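PDB 4S1V: D-3-phosphoglycerate dehydrogenase-related protein from Vibrio cholerae, which probably catalyses the nicotinamide-cofactor-dependent oxidation of D-3-phosphoglycerate, or a related D-2-hydroxy acid, to the corresponding 2-keto acid. Local coordinates for residues S75-V80 / Q302-N307; R148-W153 / F169-L174; A261-E266 / A286-Y291. All coordinates share one frame; numbering follows the deposited sequence.

From the N terminus the chain first builds a five-stranded parallel sheet, whose strand 73-76 ends within 75-80, and then passes into the Rossmann domain. There interaction 2 closes a short loop through helix 157-168, joining two neighbouring strands. Further on, and in series with it, interaction 3 closes a second short loop where two strand ends of the same sheet meet near the middle of the chain. Helix 294-312 then returns to the first domain, which is therefore discontinuous in sequence, and interaction 1 closes the long loop within which both others nest. Interactions 1 and 2 lie on opposite sides of the chain's centre, their centres 34 Å apart.

Interaction 1 (S75-V80 / Q302-N307); sequences SQTGKV and QAAFEN
Ser75 sets its hydroxyl against the backbone of Ala304, with Ser75 OG 3.7 Å from the methyl, Ala304 CB. With OG anti to its own backbone N (chi1 -176°), the serine reaches across from the end of a strand to a helix and donates a hydrogen bond from Ser75 OG to Ala304 O, 2.8 Å long. The hydroxyl comes in from the side of the carbonyl, at a C=O...donor angle of 114°. It is also an acceptor: a water donates to Ser75 OG and to Gln76 O, and takes a hydrogen bond from Asn307 ND2 at 2.7 Å. One water thus joins the serine, a strand carbonyl and the helix, while Asn307 ND2 has a second, weak partner in Glu98 O. The setting is a parallel five-stranded sheet of the flavodoxin-like kind found in the substrate-binding domain of D-2-hydroxyacid dehydrogenases, where the C-terminal helix 294-312 returns from the cofactor domain to pack on strands begun near the N terminus. Beside the polar bridge the contact is apolar. Thr77 CG2 meets the methyl of Ala304 tip to tip, 3.9 Å from CB, while the hydroxyl on its other branch is engaged by Leu53 O and Arg55 N. Phe305 leaves the helix pointing away from 75-80, yet its ring turns back to the sheet and rests on Val52 of the adjoining strand 50-53.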
loop_
_atom_site.group_PDB
_atom_site.type_symbol
_atom_site.label_atom_id
_atom_site.label_comp_id
_atom_site.label_asym_id
_atom_site.label_seq_id
_atom_site.Cartn_x
_atom_site.Cartn_y
_atom_site.Cartn_z
ATOM N N SER C 75 -14.941 -37.840 -22.717
ATOM C CA SER C 75 -15.029 -36.876 -23.811
ATOM C C SER C 75 -14.232 -35.631 -23.460
ATOM O O SER C 75 -14.578 -34.905 -22.530
ATOM C CB SER C 75 -16.485 -36.522 -24.133
ATOM O OG SER C 75 -16.559 -35.649 -25.261
ATOM N N GLN C 76 -13.159 -35.406 -24.210
ATOM C CA GLN C 76 -12.217 -34.337 -23.941
ATOM C C GLN C 76 -12.650 -33.058 -24.645
ATOM O O GLN C 76 -12.989 -33.079 -25.833
ATOM C CB GLN C 76 -10.817 -34.764 -24.411
ATOM C CG GLN C 76 -9.696 -33.775 -24.130
ATOM C CD GLN C 76 -9.486 -33.543 -22.642
ATOM O OE1 GLN C 76 -9.151 -34.467 -21.909
ATOM N NE2 GLN C 76 -9.685 -32.306 -22.195
ATOM N N THR C 77 -12.673 -31.951 -23.905
ATOM C CA THR C 77 -12.779 -30.631 -24.520
ATOM C C THR C 77 -11.408 -30.326 -25.113
ATOM O O THR C 77 -10.385 -30.452 -24.419
ATOM C CB THR C 77 -13.140 -29.530 -23.507
ATOM O OG1 THR C 77 -12.284 -29.626 -22.359
ATOM C CG2 THR C 77 -14.624 -29.633 -23.085
ATOM N N GLY C 78 -11.381 -29.956 -26.390
ATOM C CA GLY C 78 -10.122 -29.751 -27.093
ATOM C C GLY C 78 -9.433 -31.086 -27.298
ATOM O O GLY C 78 -10.072 -32.136 -27.221
ATOM N N LYS C 79 -8.128 -31.048 -27.539
ATOM C CA LYS C 79 -7.364 -32.260 -27.805
ATOM C C LYS C 79 -6.792 -32.843 -26.516
ATOM O O LYS C 79 -6.663 -32.139 -25.516
ATOM C CB LYS C 79 -6.235 -31.973 -28.802
ATOM C CG LYS C 79 -6.685 -31.524 -30.188
ATOM C CD LYS C 79 -5.548 -30.807 -30.909
ATOM C CE LYS C 79 -5.936 -30.375 -32.317
ATOM N NZ LYS C 79 -6.108 -31.541 -33.234
ATOM N N VAL C 80 -6.463 -34.135 -26.548
ATOM C CA VAL C 80 -5.770 -34.796 -25.436
ATOM C C VAL C 80 -4.358 -34.212 -25.242
ATOM O O VAL C 80 -3.753 -33.696 -26.187
ATOM C CB VAL C 80 -5.695 -36.338 -25.619
ATOM C CG1 VAL C 80 -7.092 -36.949 -25.651
ATOM C CG2 VAL C 80 -4.914 -36.716 -26.872
ATOM N N GLN C 302 -19.841 -27.803 -27.207
ATOM C CA GLN C 302 -20.644 -28.287 -28.337
ATOM C C GLN C 302 -20.005 -29.532 -28.938
ATOM O O GLN C 302 -20.697 -30.502 -29.227
ATOM C CB GLN C 302 -20.909 -27.201 -29.396
ATOM C CG GLN C 302 -19.714 -26.804 -30.259
ATOM C CD GLN C 302 -19.950 -25.530 -31.064
ATOM O OE1 GLN C 302 -20.703 -24.638 -30.649
ATOM N NE2 GLN C 302 -19.289 -25.434 -32.220
ATOM N N ALA C 303 -18.683 -29.515 -29.065
ATOM C CA ALA C 303 -17.942 -30.626 -29.659
ATOM C C ALA C 303 -17.827 -31.809 -28.692
ATOM O O ALA C 303 -18.013 -32.961 -29.092
ATOM C CB ALA C 303 -16.570 -30.169 -30.119
ATOM N N ALA C 304 -17.549 -31.513 -27.422
ATOM C CA ALA C 304 -17.496 -32.542 -26.383
ATOM C C ALA C 304 -18.849 -33.236 -26.211
ATOM O O ALA C 304 -18.905 -34.463 -26.112
ATOM C CB ALA C 304 -17.009 -31.959 -25.061
ATOM N N PHE C 305 -19.931 -32.455 -26.190
ATOM C CA PHE C 305 -21.279 -33.023 -26.043
ATOM C C PHE C 305 -21.737 -33.757 -27.300
ATOM O O PHE C 305 -22.542 -34.690 -27.225
ATOM C CB PHE C 305 -22.303 -31.946 -25.659
ATOM C CG PHE C 305 -22.019 -31.268 -24.348
ATOM C CD1 PHE C 305 -21.134 -31.825 -23.423
ATOM C CD2 PHE C 305 -22.661 -30.077 -24.021
ATOM C CE1 PHE C 305 -20.883 -31.200 -22.214
ATOM C CE2 PHE C 305 -22.423 -29.454 -22.805
ATOM C CZ PHE C 305 -21.532 -30.012 -21.905
ATOM N N GLU C 306 -21.222 -33.321 -28.450
ATOM C CA GLU C 306 -21.468 -33.975 -29.735
ATOM C C GLU C 306 -20.887 -35.387 -29.712
ATOM O O GLU C 306 -21.517 -36.337 -30.180
ATOM C CB GLU C 306 -20.852 -33.148 -30.881
ATOM C CG GLU C 306 -20.813 -33.816 -32.246
ATOM C CD GLU C 306 -19.749 -33.231 -33.167
ATOM O OE1 GLU C 306 -19.385 -32.042 -33.021
ATOM O OE2 GLU C 306 -19.260 -33.970 -34.046
ATOM N N ASN C 307 -19.688 -35.522 -29.150
ATOM C CA ASN C 307 -19.033 -36.823 -29.053
ATOM C C ASN C 307 -19.721 -37.750 -28.047
ATOM O O ASN C 307 -19.766 -38.964 -28.241
ATOM C CB ASN C 307 -17.550 -36.652 -28.742
ATOM C CG ASN C 307 -16.757 -36.178 -29.948
ATOM O OD1 ASN C 307 -17.124 -36.450 -31.095
ATOM N ND2 ASN C 307 -15.662 -35.475 -29.695
HETATM O O HOH W 1 -14.801 -34.842 -27.226
#

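Interaction 2 (R148-W153 / F169-L174); sequences RTLGIW and FGMPIL
Met171 starts with CG anti to its carbonyl carbon (chi1 -53°) and bends sharply at its last torsion (chi3 78°), which folds the terminal methyl CE back to lie 3.7 Å from Leu150 CB, at the start of strand 150-153. The two residues sit at the base of a beta-alpha-beta crossover, the building unit of the Rossmann fold: strand 150-153, helix 157-168, then strand 173-176 parallel to the first. Gly170, at positive phi, ends the helix in a Schellman motif and turns the chain toward its strand. Three backbone hydrogen bonds set the parallel register. Leu150 N donates to Pro172 O, Leu174 N returns a nearly straight bond to Leu150 O (N-H...O 177°), and Ile152 N donates to Leu174 O at 2.9 Å. On one face of the sheet Leu150 and Ile173 lie side by side and point the same way, with Leu150 CD2 3.9 Å from Ile173 CD1. Ile152 CD1 comes obliquely against Ile173 CG2, 3.8 Å away. Ile162 and Ala163 of the crossover helix pack onto this apolar patch, and Trp111 of helix 104-119 adds to it beside Leu150 and Met171. Ile152 also touches the glycine-rich turn that follows, whose Gly154, Gly156 and Gly159 are consistent with the dinucleotide-binding loop of this family. Over the other face Thr149 straddles two partners: the Thr149 side chain crosses that of Pro172 at about a right angle, OG1 resting on the ring carbons CB and CG, while its CG2 lies 3.9 Å from Leu174 CB. Leu174 O has a second visitor besides the amide of Ile152, the CA-H of Gly151, with CA only 3.3 Å from that oxygen.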
loop_
_atom_site.group_PDB
_atom_site.type_symbol
_atom_site.label_atom_id
_atom_site.label_comp_id
_atom_site.label_asym_id
_atom_site.label_seq_id
_atom_site.Cartn_x
_atom_site.Cartn_y
_atom_site.Cartn_z
ATOM N N ARG C 148 8.540 -0.835 -28.309
ATOM C CA ARG C 148 9.190 -1.951 -27.614
ATOM C C ARG C 148 9.200 -3.217 -28.476
ATOM O O ARG C 148 8.226 -3.503 -29.173
ATOM C CB ARG C 148 8.513 -2.216 -26.253
ATOM C CG ARG C 148 8.767 -1.139 -25.200
ATOM C CD ARG C 148 8.141 -1.472 -23.848
ATOM N NE ARG C 148 8.973 -2.373 -23.049
ATOM C CZ ARG C 148 8.744 -2.716 -21.777
ATOM N NH1 ARG C 148 7.691 -2.245 -21.117
ATOM N NH2 ARG C 148 9.577 -3.544 -21.169
ATOM N N THR C 149 10.297 -3.970 -28.441
ATOM C CA THR C 149 10.365 -5.220 -29.208
ATOM C C THR C 149 9.582 -6.355 -28.544
ATOM O O THR C 149 9.808 -6.693 -27.372
ATOM C CB THR C 149 11.814 -5.666 -29.495
ATOM O OG1 THR C 149 12.438 -4.701 -30.355
ATOM C CG2 THR C 149 11.830 -7.028 -30.190
ATOM N N LEU C 150 8.653 -6.927 -29.307
ATOM C CA LEU C 150 7.878 -8.050 -28.833
ATOM C C LEU C 150 8.548 -9.337 -29.272
ATOM O O LEU C 150 8.619 -9.630 -30.470
ATOM C CB LEU C 150 6.434 -7.977 -29.352
ATOM C CG LEU C 150 5.497 -9.163 -29.088
ATOM C CD1 LEU C 150 5.360 -9.454 -27.600
ATOM C CD2 LEU C 150 4.135 -8.885 -29.700
ATOM N N GLY C 151 9.021 -10.111 -28.300
ATOM C CA GLY C 151 9.614 -11.414 -28.583
ATOM C C GLY C 151 8.619 -12.547 -28.449
ATOM O O GLY C 151 7.975 -12.699 -27.415
ATOM N N ILE C 152 8.491 -13.345 -29.505
ATOM C CA ILE C 152 7.564 -14.461 -29.523
ATOM C C ILE C 152 8.343 -15.753 -29.725
ATOM O O ILE C 152 9.089 -15.890 -30.702
ATOM C CB ILE C 152 6.488 -14.275 -30.615
ATOM C CG1 ILE C 152 5.765 -12.948 -30.398
ATOM C CG2 ILE C 152 5.497 -15.438 -30.625
ATOM C CD1 ILE C 152 4.964 -12.493 -31.590
ATOM N N TRP C 153 8.218 -16.665 -28.760
ATOM C CA TRP C 153 8.764 -18.008 -28.893
ATOM C C TRP C 153 7.638 -18.902 -29.316
ATOM O O TRP C 153 6.736 -19.184 -28.526
ATOM C CB TRP C 153 9.369 -18.493 -27.578
ATOM C CG TRP C 153 10.235 -19.727 -27.699
ATOM C CD1 TRP C 153 10.130 -20.756 -28.637
ATOM C CD2 TRP C 153 11.366 -20.116 -26.833
ATOM N NE1 TRP C 153 11.094 -21.714 -28.422
ATOM C CE2 TRP C 153 11.869 -21.386 -27.359
ATOM C CE3 TRP C 153 11.993 -19.549 -25.723
ATOM C CZ2 TRP C 153 12.948 -22.047 -26.782
ATOM C CZ3 TRP C 153 13.072 -20.226 -25.145
ATOM C CH2 TRP C 153 13.544 -21.442 -25.669
ATOM N N PHE C 169 0.099 -2.392 -32.654
ATOM C CA PHE C 169 0.515 -1.551 -31.535
ATOM C C PHE C 169 1.891 -0.912 -31.767
ATOM O O PHE C 169 2.375 -0.188 -30.911
ATOM C CB PHE C 169 0.494 -2.351 -30.216
ATOM C CG PHE C 169 -0.852 -2.382 -29.542
ATOM C CD1 PHE C 169 -1.911 -3.113 -30.091
ATOM C CD2 PHE C 169 -1.066 -1.683 -28.358
ATOM C CE1 PHE C 169 -3.153 -3.142 -29.473
ATOM C CE2 PHE C 169 -2.306 -1.708 -27.732
ATOM C CZ PHE C 169 -3.350 -2.432 -28.293
ATOM N N GLY C 170 2.516 -1.182 -32.914
ATOM C CA GLY C 170 3.781 -0.518 -33.276
ATOM C C GLY C 170 5.012 -1.139 -32.640
ATOM O O GLY C 170 5.994 -0.446 -32.343
ATOM N N MET C 171 4.958 -2.450 -32.427
ATOM C CA MET C 171 6.075 -3.176 -31.851
ATOM C C MET C 171 6.854 -3.917 -32.938
ATOM O O MET C 171 6.258 -4.632 -33.742
ATOM C CB MET C 171 5.591 -4.183 -30.795
ATOM C CG MET C 171 4.709 -3.599 -29.698
ATOM S SD MET C 171 4.284 -4.825 -28.446
ATOM C CE MET C 171 5.788 -4.899 -27.475
ATOM N N PRO C 172 8.195 -3.756 -32.965
ATOM C CA PRO C 172 8.982 -4.705 -33.767
ATOM C C PRO C 172 8.692 -6.142 -33.307
ATOM O O PRO C 172 8.481 -6.385 -32.116
ATOM C CB PRO C 172 10.435 -4.336 -33.441
ATOM C CG PRO C 172 10.392 -2.918 -32.965
ATOM C CD PRO C 172 9.031 -2.713 -32.337
ATOM N N ILE C 173 8.670 -7.083 -34.240
ATOM C CA ILE C 173 8.412 -8.472 -33.889
ATOM C C ILE C 173 9.675 -9.290 -34.096
ATOM O O ILE C 173 10.241 -9.292 -35.191
ATOM C CB ILE C 173 7.225 -9.062 -34.692
ATOM C CG1 ILE C 173 6.004 -8.131 -34.625
ATOM C CG2 ILE C 173 6.885 -10.474 -34.214
ATOM C CD1 ILE C 173 5.402 -7.953 -33.242
ATOM N N LEU C 174 10.125 -9.943 -33.024
ATOM C CA LEU C 174 11.293 -10.831 -33.058
ATOM C C LEU C 174 10.851 -12.240 -32.677
ATOM O O LEU C 174 10.201 -12.442 -31.641
ATOM C CB LEU C 174 12.373 -10.337 -32.095
ATOM C CG LEU C 174 13.704 -11.096 -32.067
ATOM C CD1 LEU C 174 14.502 -10.897 -33.358
ATOM C CD2 LEU C 174 14.536 -10.683 -30.863
#

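Interaction 3 (A261-E266 / A286-Y291)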
loop_
_atom_site.group_PDB
_atom_site.type_symbol
_atom_site.label_atom_id
_atom_site.label_comp_id
_atom_site.label_asym_id
_atom_site.label_seq_id
_atom_site.Cartn_x
_atom_site.Cartn_y
_atom_site.Cartn_z
ATOM N N ALA C 261 4.120 -11.709 -16.337
ATOM C CA ALA C 261 2.695 -11.963 -16.352
ATOM C C ALA C 261 2.512 -13.442 -16.683
ATOM O O ALA C 261 3.073 -13.929 -17.667
ATOM C CB ALA C 261 2.014 -11.084 -17.389
ATOM N N VAL C 262 1.768 -14.159 -15.843
ATOM C CA VAL C 262 1.539 -15.592 -16.045
ATOM C C VAL C 262 0.060 -15.975 -15.937
ATOM O O VAL C 262 -0.691 -15.390 -15.150
ATOM C CB VAL C 262 2.401 -16.476 -15.107
ATOM C CG1 VAL C 262 3.870 -16.376 -15.481
ATOM C CG2 VAL C 262 2.192 -16.110 -13.640
ATOM N N ASP C 263 -0.344 -16.954 -16.739
ATOM C CA ASP C 263 -1.707 -17.482 -16.738
ATOM C C ASP C 263 -1.694 -18.900 -16.187
ATOM O O ASP C 263 -2.738 -19.489 -15.904
ATOM C CB ASP C 263 -2.250 -17.488 -18.179
ATOM C CG ASP C 263 -3.772 -17.590 -18.244
ATOM O OD1 ASP C 263 -4.449 -16.951 -17.414
ATOM O OD2 ASP C 263 -4.302 -18.301 -19.132
ATOM N N VAL C 264 -0.488 -19.436 -16.038
ATOM C CA VAL C 264 -0.268 -20.862 -15.854
ATOM C C VAL C 264 0.786 -21.126 -14.773
ATOM O O VAL C 264 1.661 -20.290 -14.532
ATOM C CB VAL C 264 0.141 -21.535 -17.187
ATOM C CG1 VAL C 264 -1.034 -21.548 -18.154
ATOM C CG2 VAL C 264 1.333 -20.823 -17.812
ATOM N N TYR C 265 0.679 -22.286 -14.119
ATOM C CA TYR C 265 1.458 -22.603 -12.916
ATOM C C TYR C 265 1.770 -24.096 -12.855
ATOM O O TYR C 265 1.089 -24.909 -13.491
ATOM C CB TYR C 265 0.700 -22.173 -11.646
ATOM C CG TYR C 265 0.107 -20.775 -11.748
ATOM C CD1 TYR C 265 -1.150 -20.579 -12.312
ATOM C CD2 TYR C 265 0.825 -19.650 -11.319
ATOM C CE1 TYR C 265 -1.690 -19.318 -12.431
ATOM C CE2 TYR C 265 0.282 -18.380 -11.429
ATOM C CZ TYR C 265 -0.973 -18.229 -11.989
ATOM O OH TYR C 265 -1.526 -16.986 -12.115
ATOM N N GLU C 266 2.797 -24.455 -12.095
ATOM C CA GLU C 266 3.188 -25.863 -11.951
ATOM C C GLU C 266 2.082 -26.727 -11.360
ATOM O O GLU C 266 1.868 -27.860 -11.795
ATOM C CB GLU C 266 4.470 -25.996 -11.133
ATOM C CG GLU C 266 5.728 -25.890 -11.982
ATOM C CD GLU C 266 6.929 -26.581 -11.350
ATOM O OE1 GLU C 266 6.792 -27.162 -10.251
ATOM O OE2 GLU C 266 8.018 -26.540 -11.959
ATOM N N ALA C 286 -2.793 -14.525 -13.303
ATOM C CA ALA C 286 -4.185 -14.789 -13.672
ATOM C C ALA C 286 -4.474 -16.285 -13.548
ATOM O O ALA C 286 -3.568 -17.097 -13.756
ATOM C CB ALA C 286 -4.462 -14.300 -15.088
ATOM N N PRO C 287 -5.732 -16.658 -13.222
ATOM C CA PRO C 287 -6.098 -18.054 -12.961
ATOM C C PRO C 287 -6.449 -18.902 -14.202
ATOM O O PRO C 287 -7.599 -19.317 -14.381
ATOM C CB PRO C 287 -7.311 -17.916 -12.035
ATOM C CG PRO C 287 -7.962 -16.648 -12.474
ATOM C CD PRO C 287 -6.857 -15.739 -12.940
ATOM N N HIS C 288 -5.446 -19.169 -15.027
ATOM C CA HIS C 288 -5.591 -19.917 -16.280
ATOM C C HIS C 288 -6.808 -19.529 -17.074
ATOM O O HIS C 288 -7.669 -20.356 -17.368
ATOM C CB HIS C 288 -5.494 -21.426 -16.055
ATOM C CG HIS C 288 -4.972 -22.192 -17.261
ATOM N ND1 HIS C 288 -4.338 -23.369 -17.151
ATOM C CD2 HIS C 288 -5.002 -21.887 -18.627
ATOM C CE1 HIS C 288 -3.987 -23.812 -18.375
ATOM N NE2 HIS C 288 -4.394 -22.904 -19.280
ATOM N N LEU C 289 -6.874 -18.252 -17.435
ATOM C CA LEU C 289 -8.030 -17.694 -18.135
ATOM C C LEU C 289 -8.024 -17.847 -19.661
ATOM O O LEU C 289 -9.079 -17.743 -20.282
ATOM C CB LEU C 289 -8.197 -16.215 -17.776
ATOM C CG LEU C 289 -8.490 -15.882 -16.309
ATOM C CD1 LEU C 289 -8.469 -14.372 -16.109
ATOM C CD2 LEU C 289 -9.832 -16.468 -15.886
ATOM N N GLY C 290 -6.854 -18.086 -20.257
ATOM C CA GLY C 290 -6.719 -18.137 -21.723
ATOM C C GLY C 290 -7.968 -18.646 -22.431
ATOM O O GLY C 290 -8.592 -17.922 -23.222
ATOM N N TYR C 291 -8.354 -19.880 -22.118
ATOM C CA TYR C 291 -9.468 -20.533 -22.801
ATOM C C TYR C 291 -10.832 -20.326 -22.126
ATOM O O TYR C 291 -11.859 -20.770 -22.638
ATOM C CB TYR C 291 -9.172 -22.030 -23.011
ATOM C CG TYR C 291 -8.990 -22.849 -21.751
ATOM C CD1 TYR C 291 -10.095 -23.377 -21.074
ATOM C CD2 TYR C 291 -7.722 -23.129 -21.254
ATOM C CE1 TYR C 291 -9.947 -24.127 -19.922
ATOM C CE2 TYR C 291 -7.561 -23.896 -20.105
ATOM C CZ TYR C 291 -8.682 -24.390 -19.448
ATOM O OH TYR C 291 -8.549 -25.154 -18.315
#
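Val262, at the end of its strand, takes a nearly straight hydrogen bond at its O from Ala286 N, 2.9 Å away, the last rung before the two segments leave the sheet. Asp263 follows and carries most of the contact. Its CG stands anti to the backbone N (chi1 -162°), which brings the carboxylate against the turning backbone of 288-290: OD1 accepts from Leu289 N and OD2 from Gly290 N, each pair at 2.8 Å. Both oxygens are met on their syn sides, so two consecutive amides fix the rotation of the buried carboxylate. The backbone O of Asp263 adds only a weak bond from His288 N. Val264 then puts CG1 over the imidazole of His288, 3.7 Å from its centroid, a CH-pi contact close to the ring normal; Tyr291 CE2 lies over the opposite face. Tyr265 swings its hydroxyl back to Ala286, where OH donates to O at 2.6 Å from above the carbonyl plane, the same O that takes another weak bond from His288 N in the inverse gamma turn centred on Pro287. Trp133 of the second subunit also packs on His288. The imidazole, sandwiched and with ND1 hydrogen-bonded to Glu268 OE1, has Arg239 beside it, consistent with the Arg-Glu-His catalytic site of D-2-hydroxyacid dehydrogenases, in which a glutamate orients the acid-base histidine.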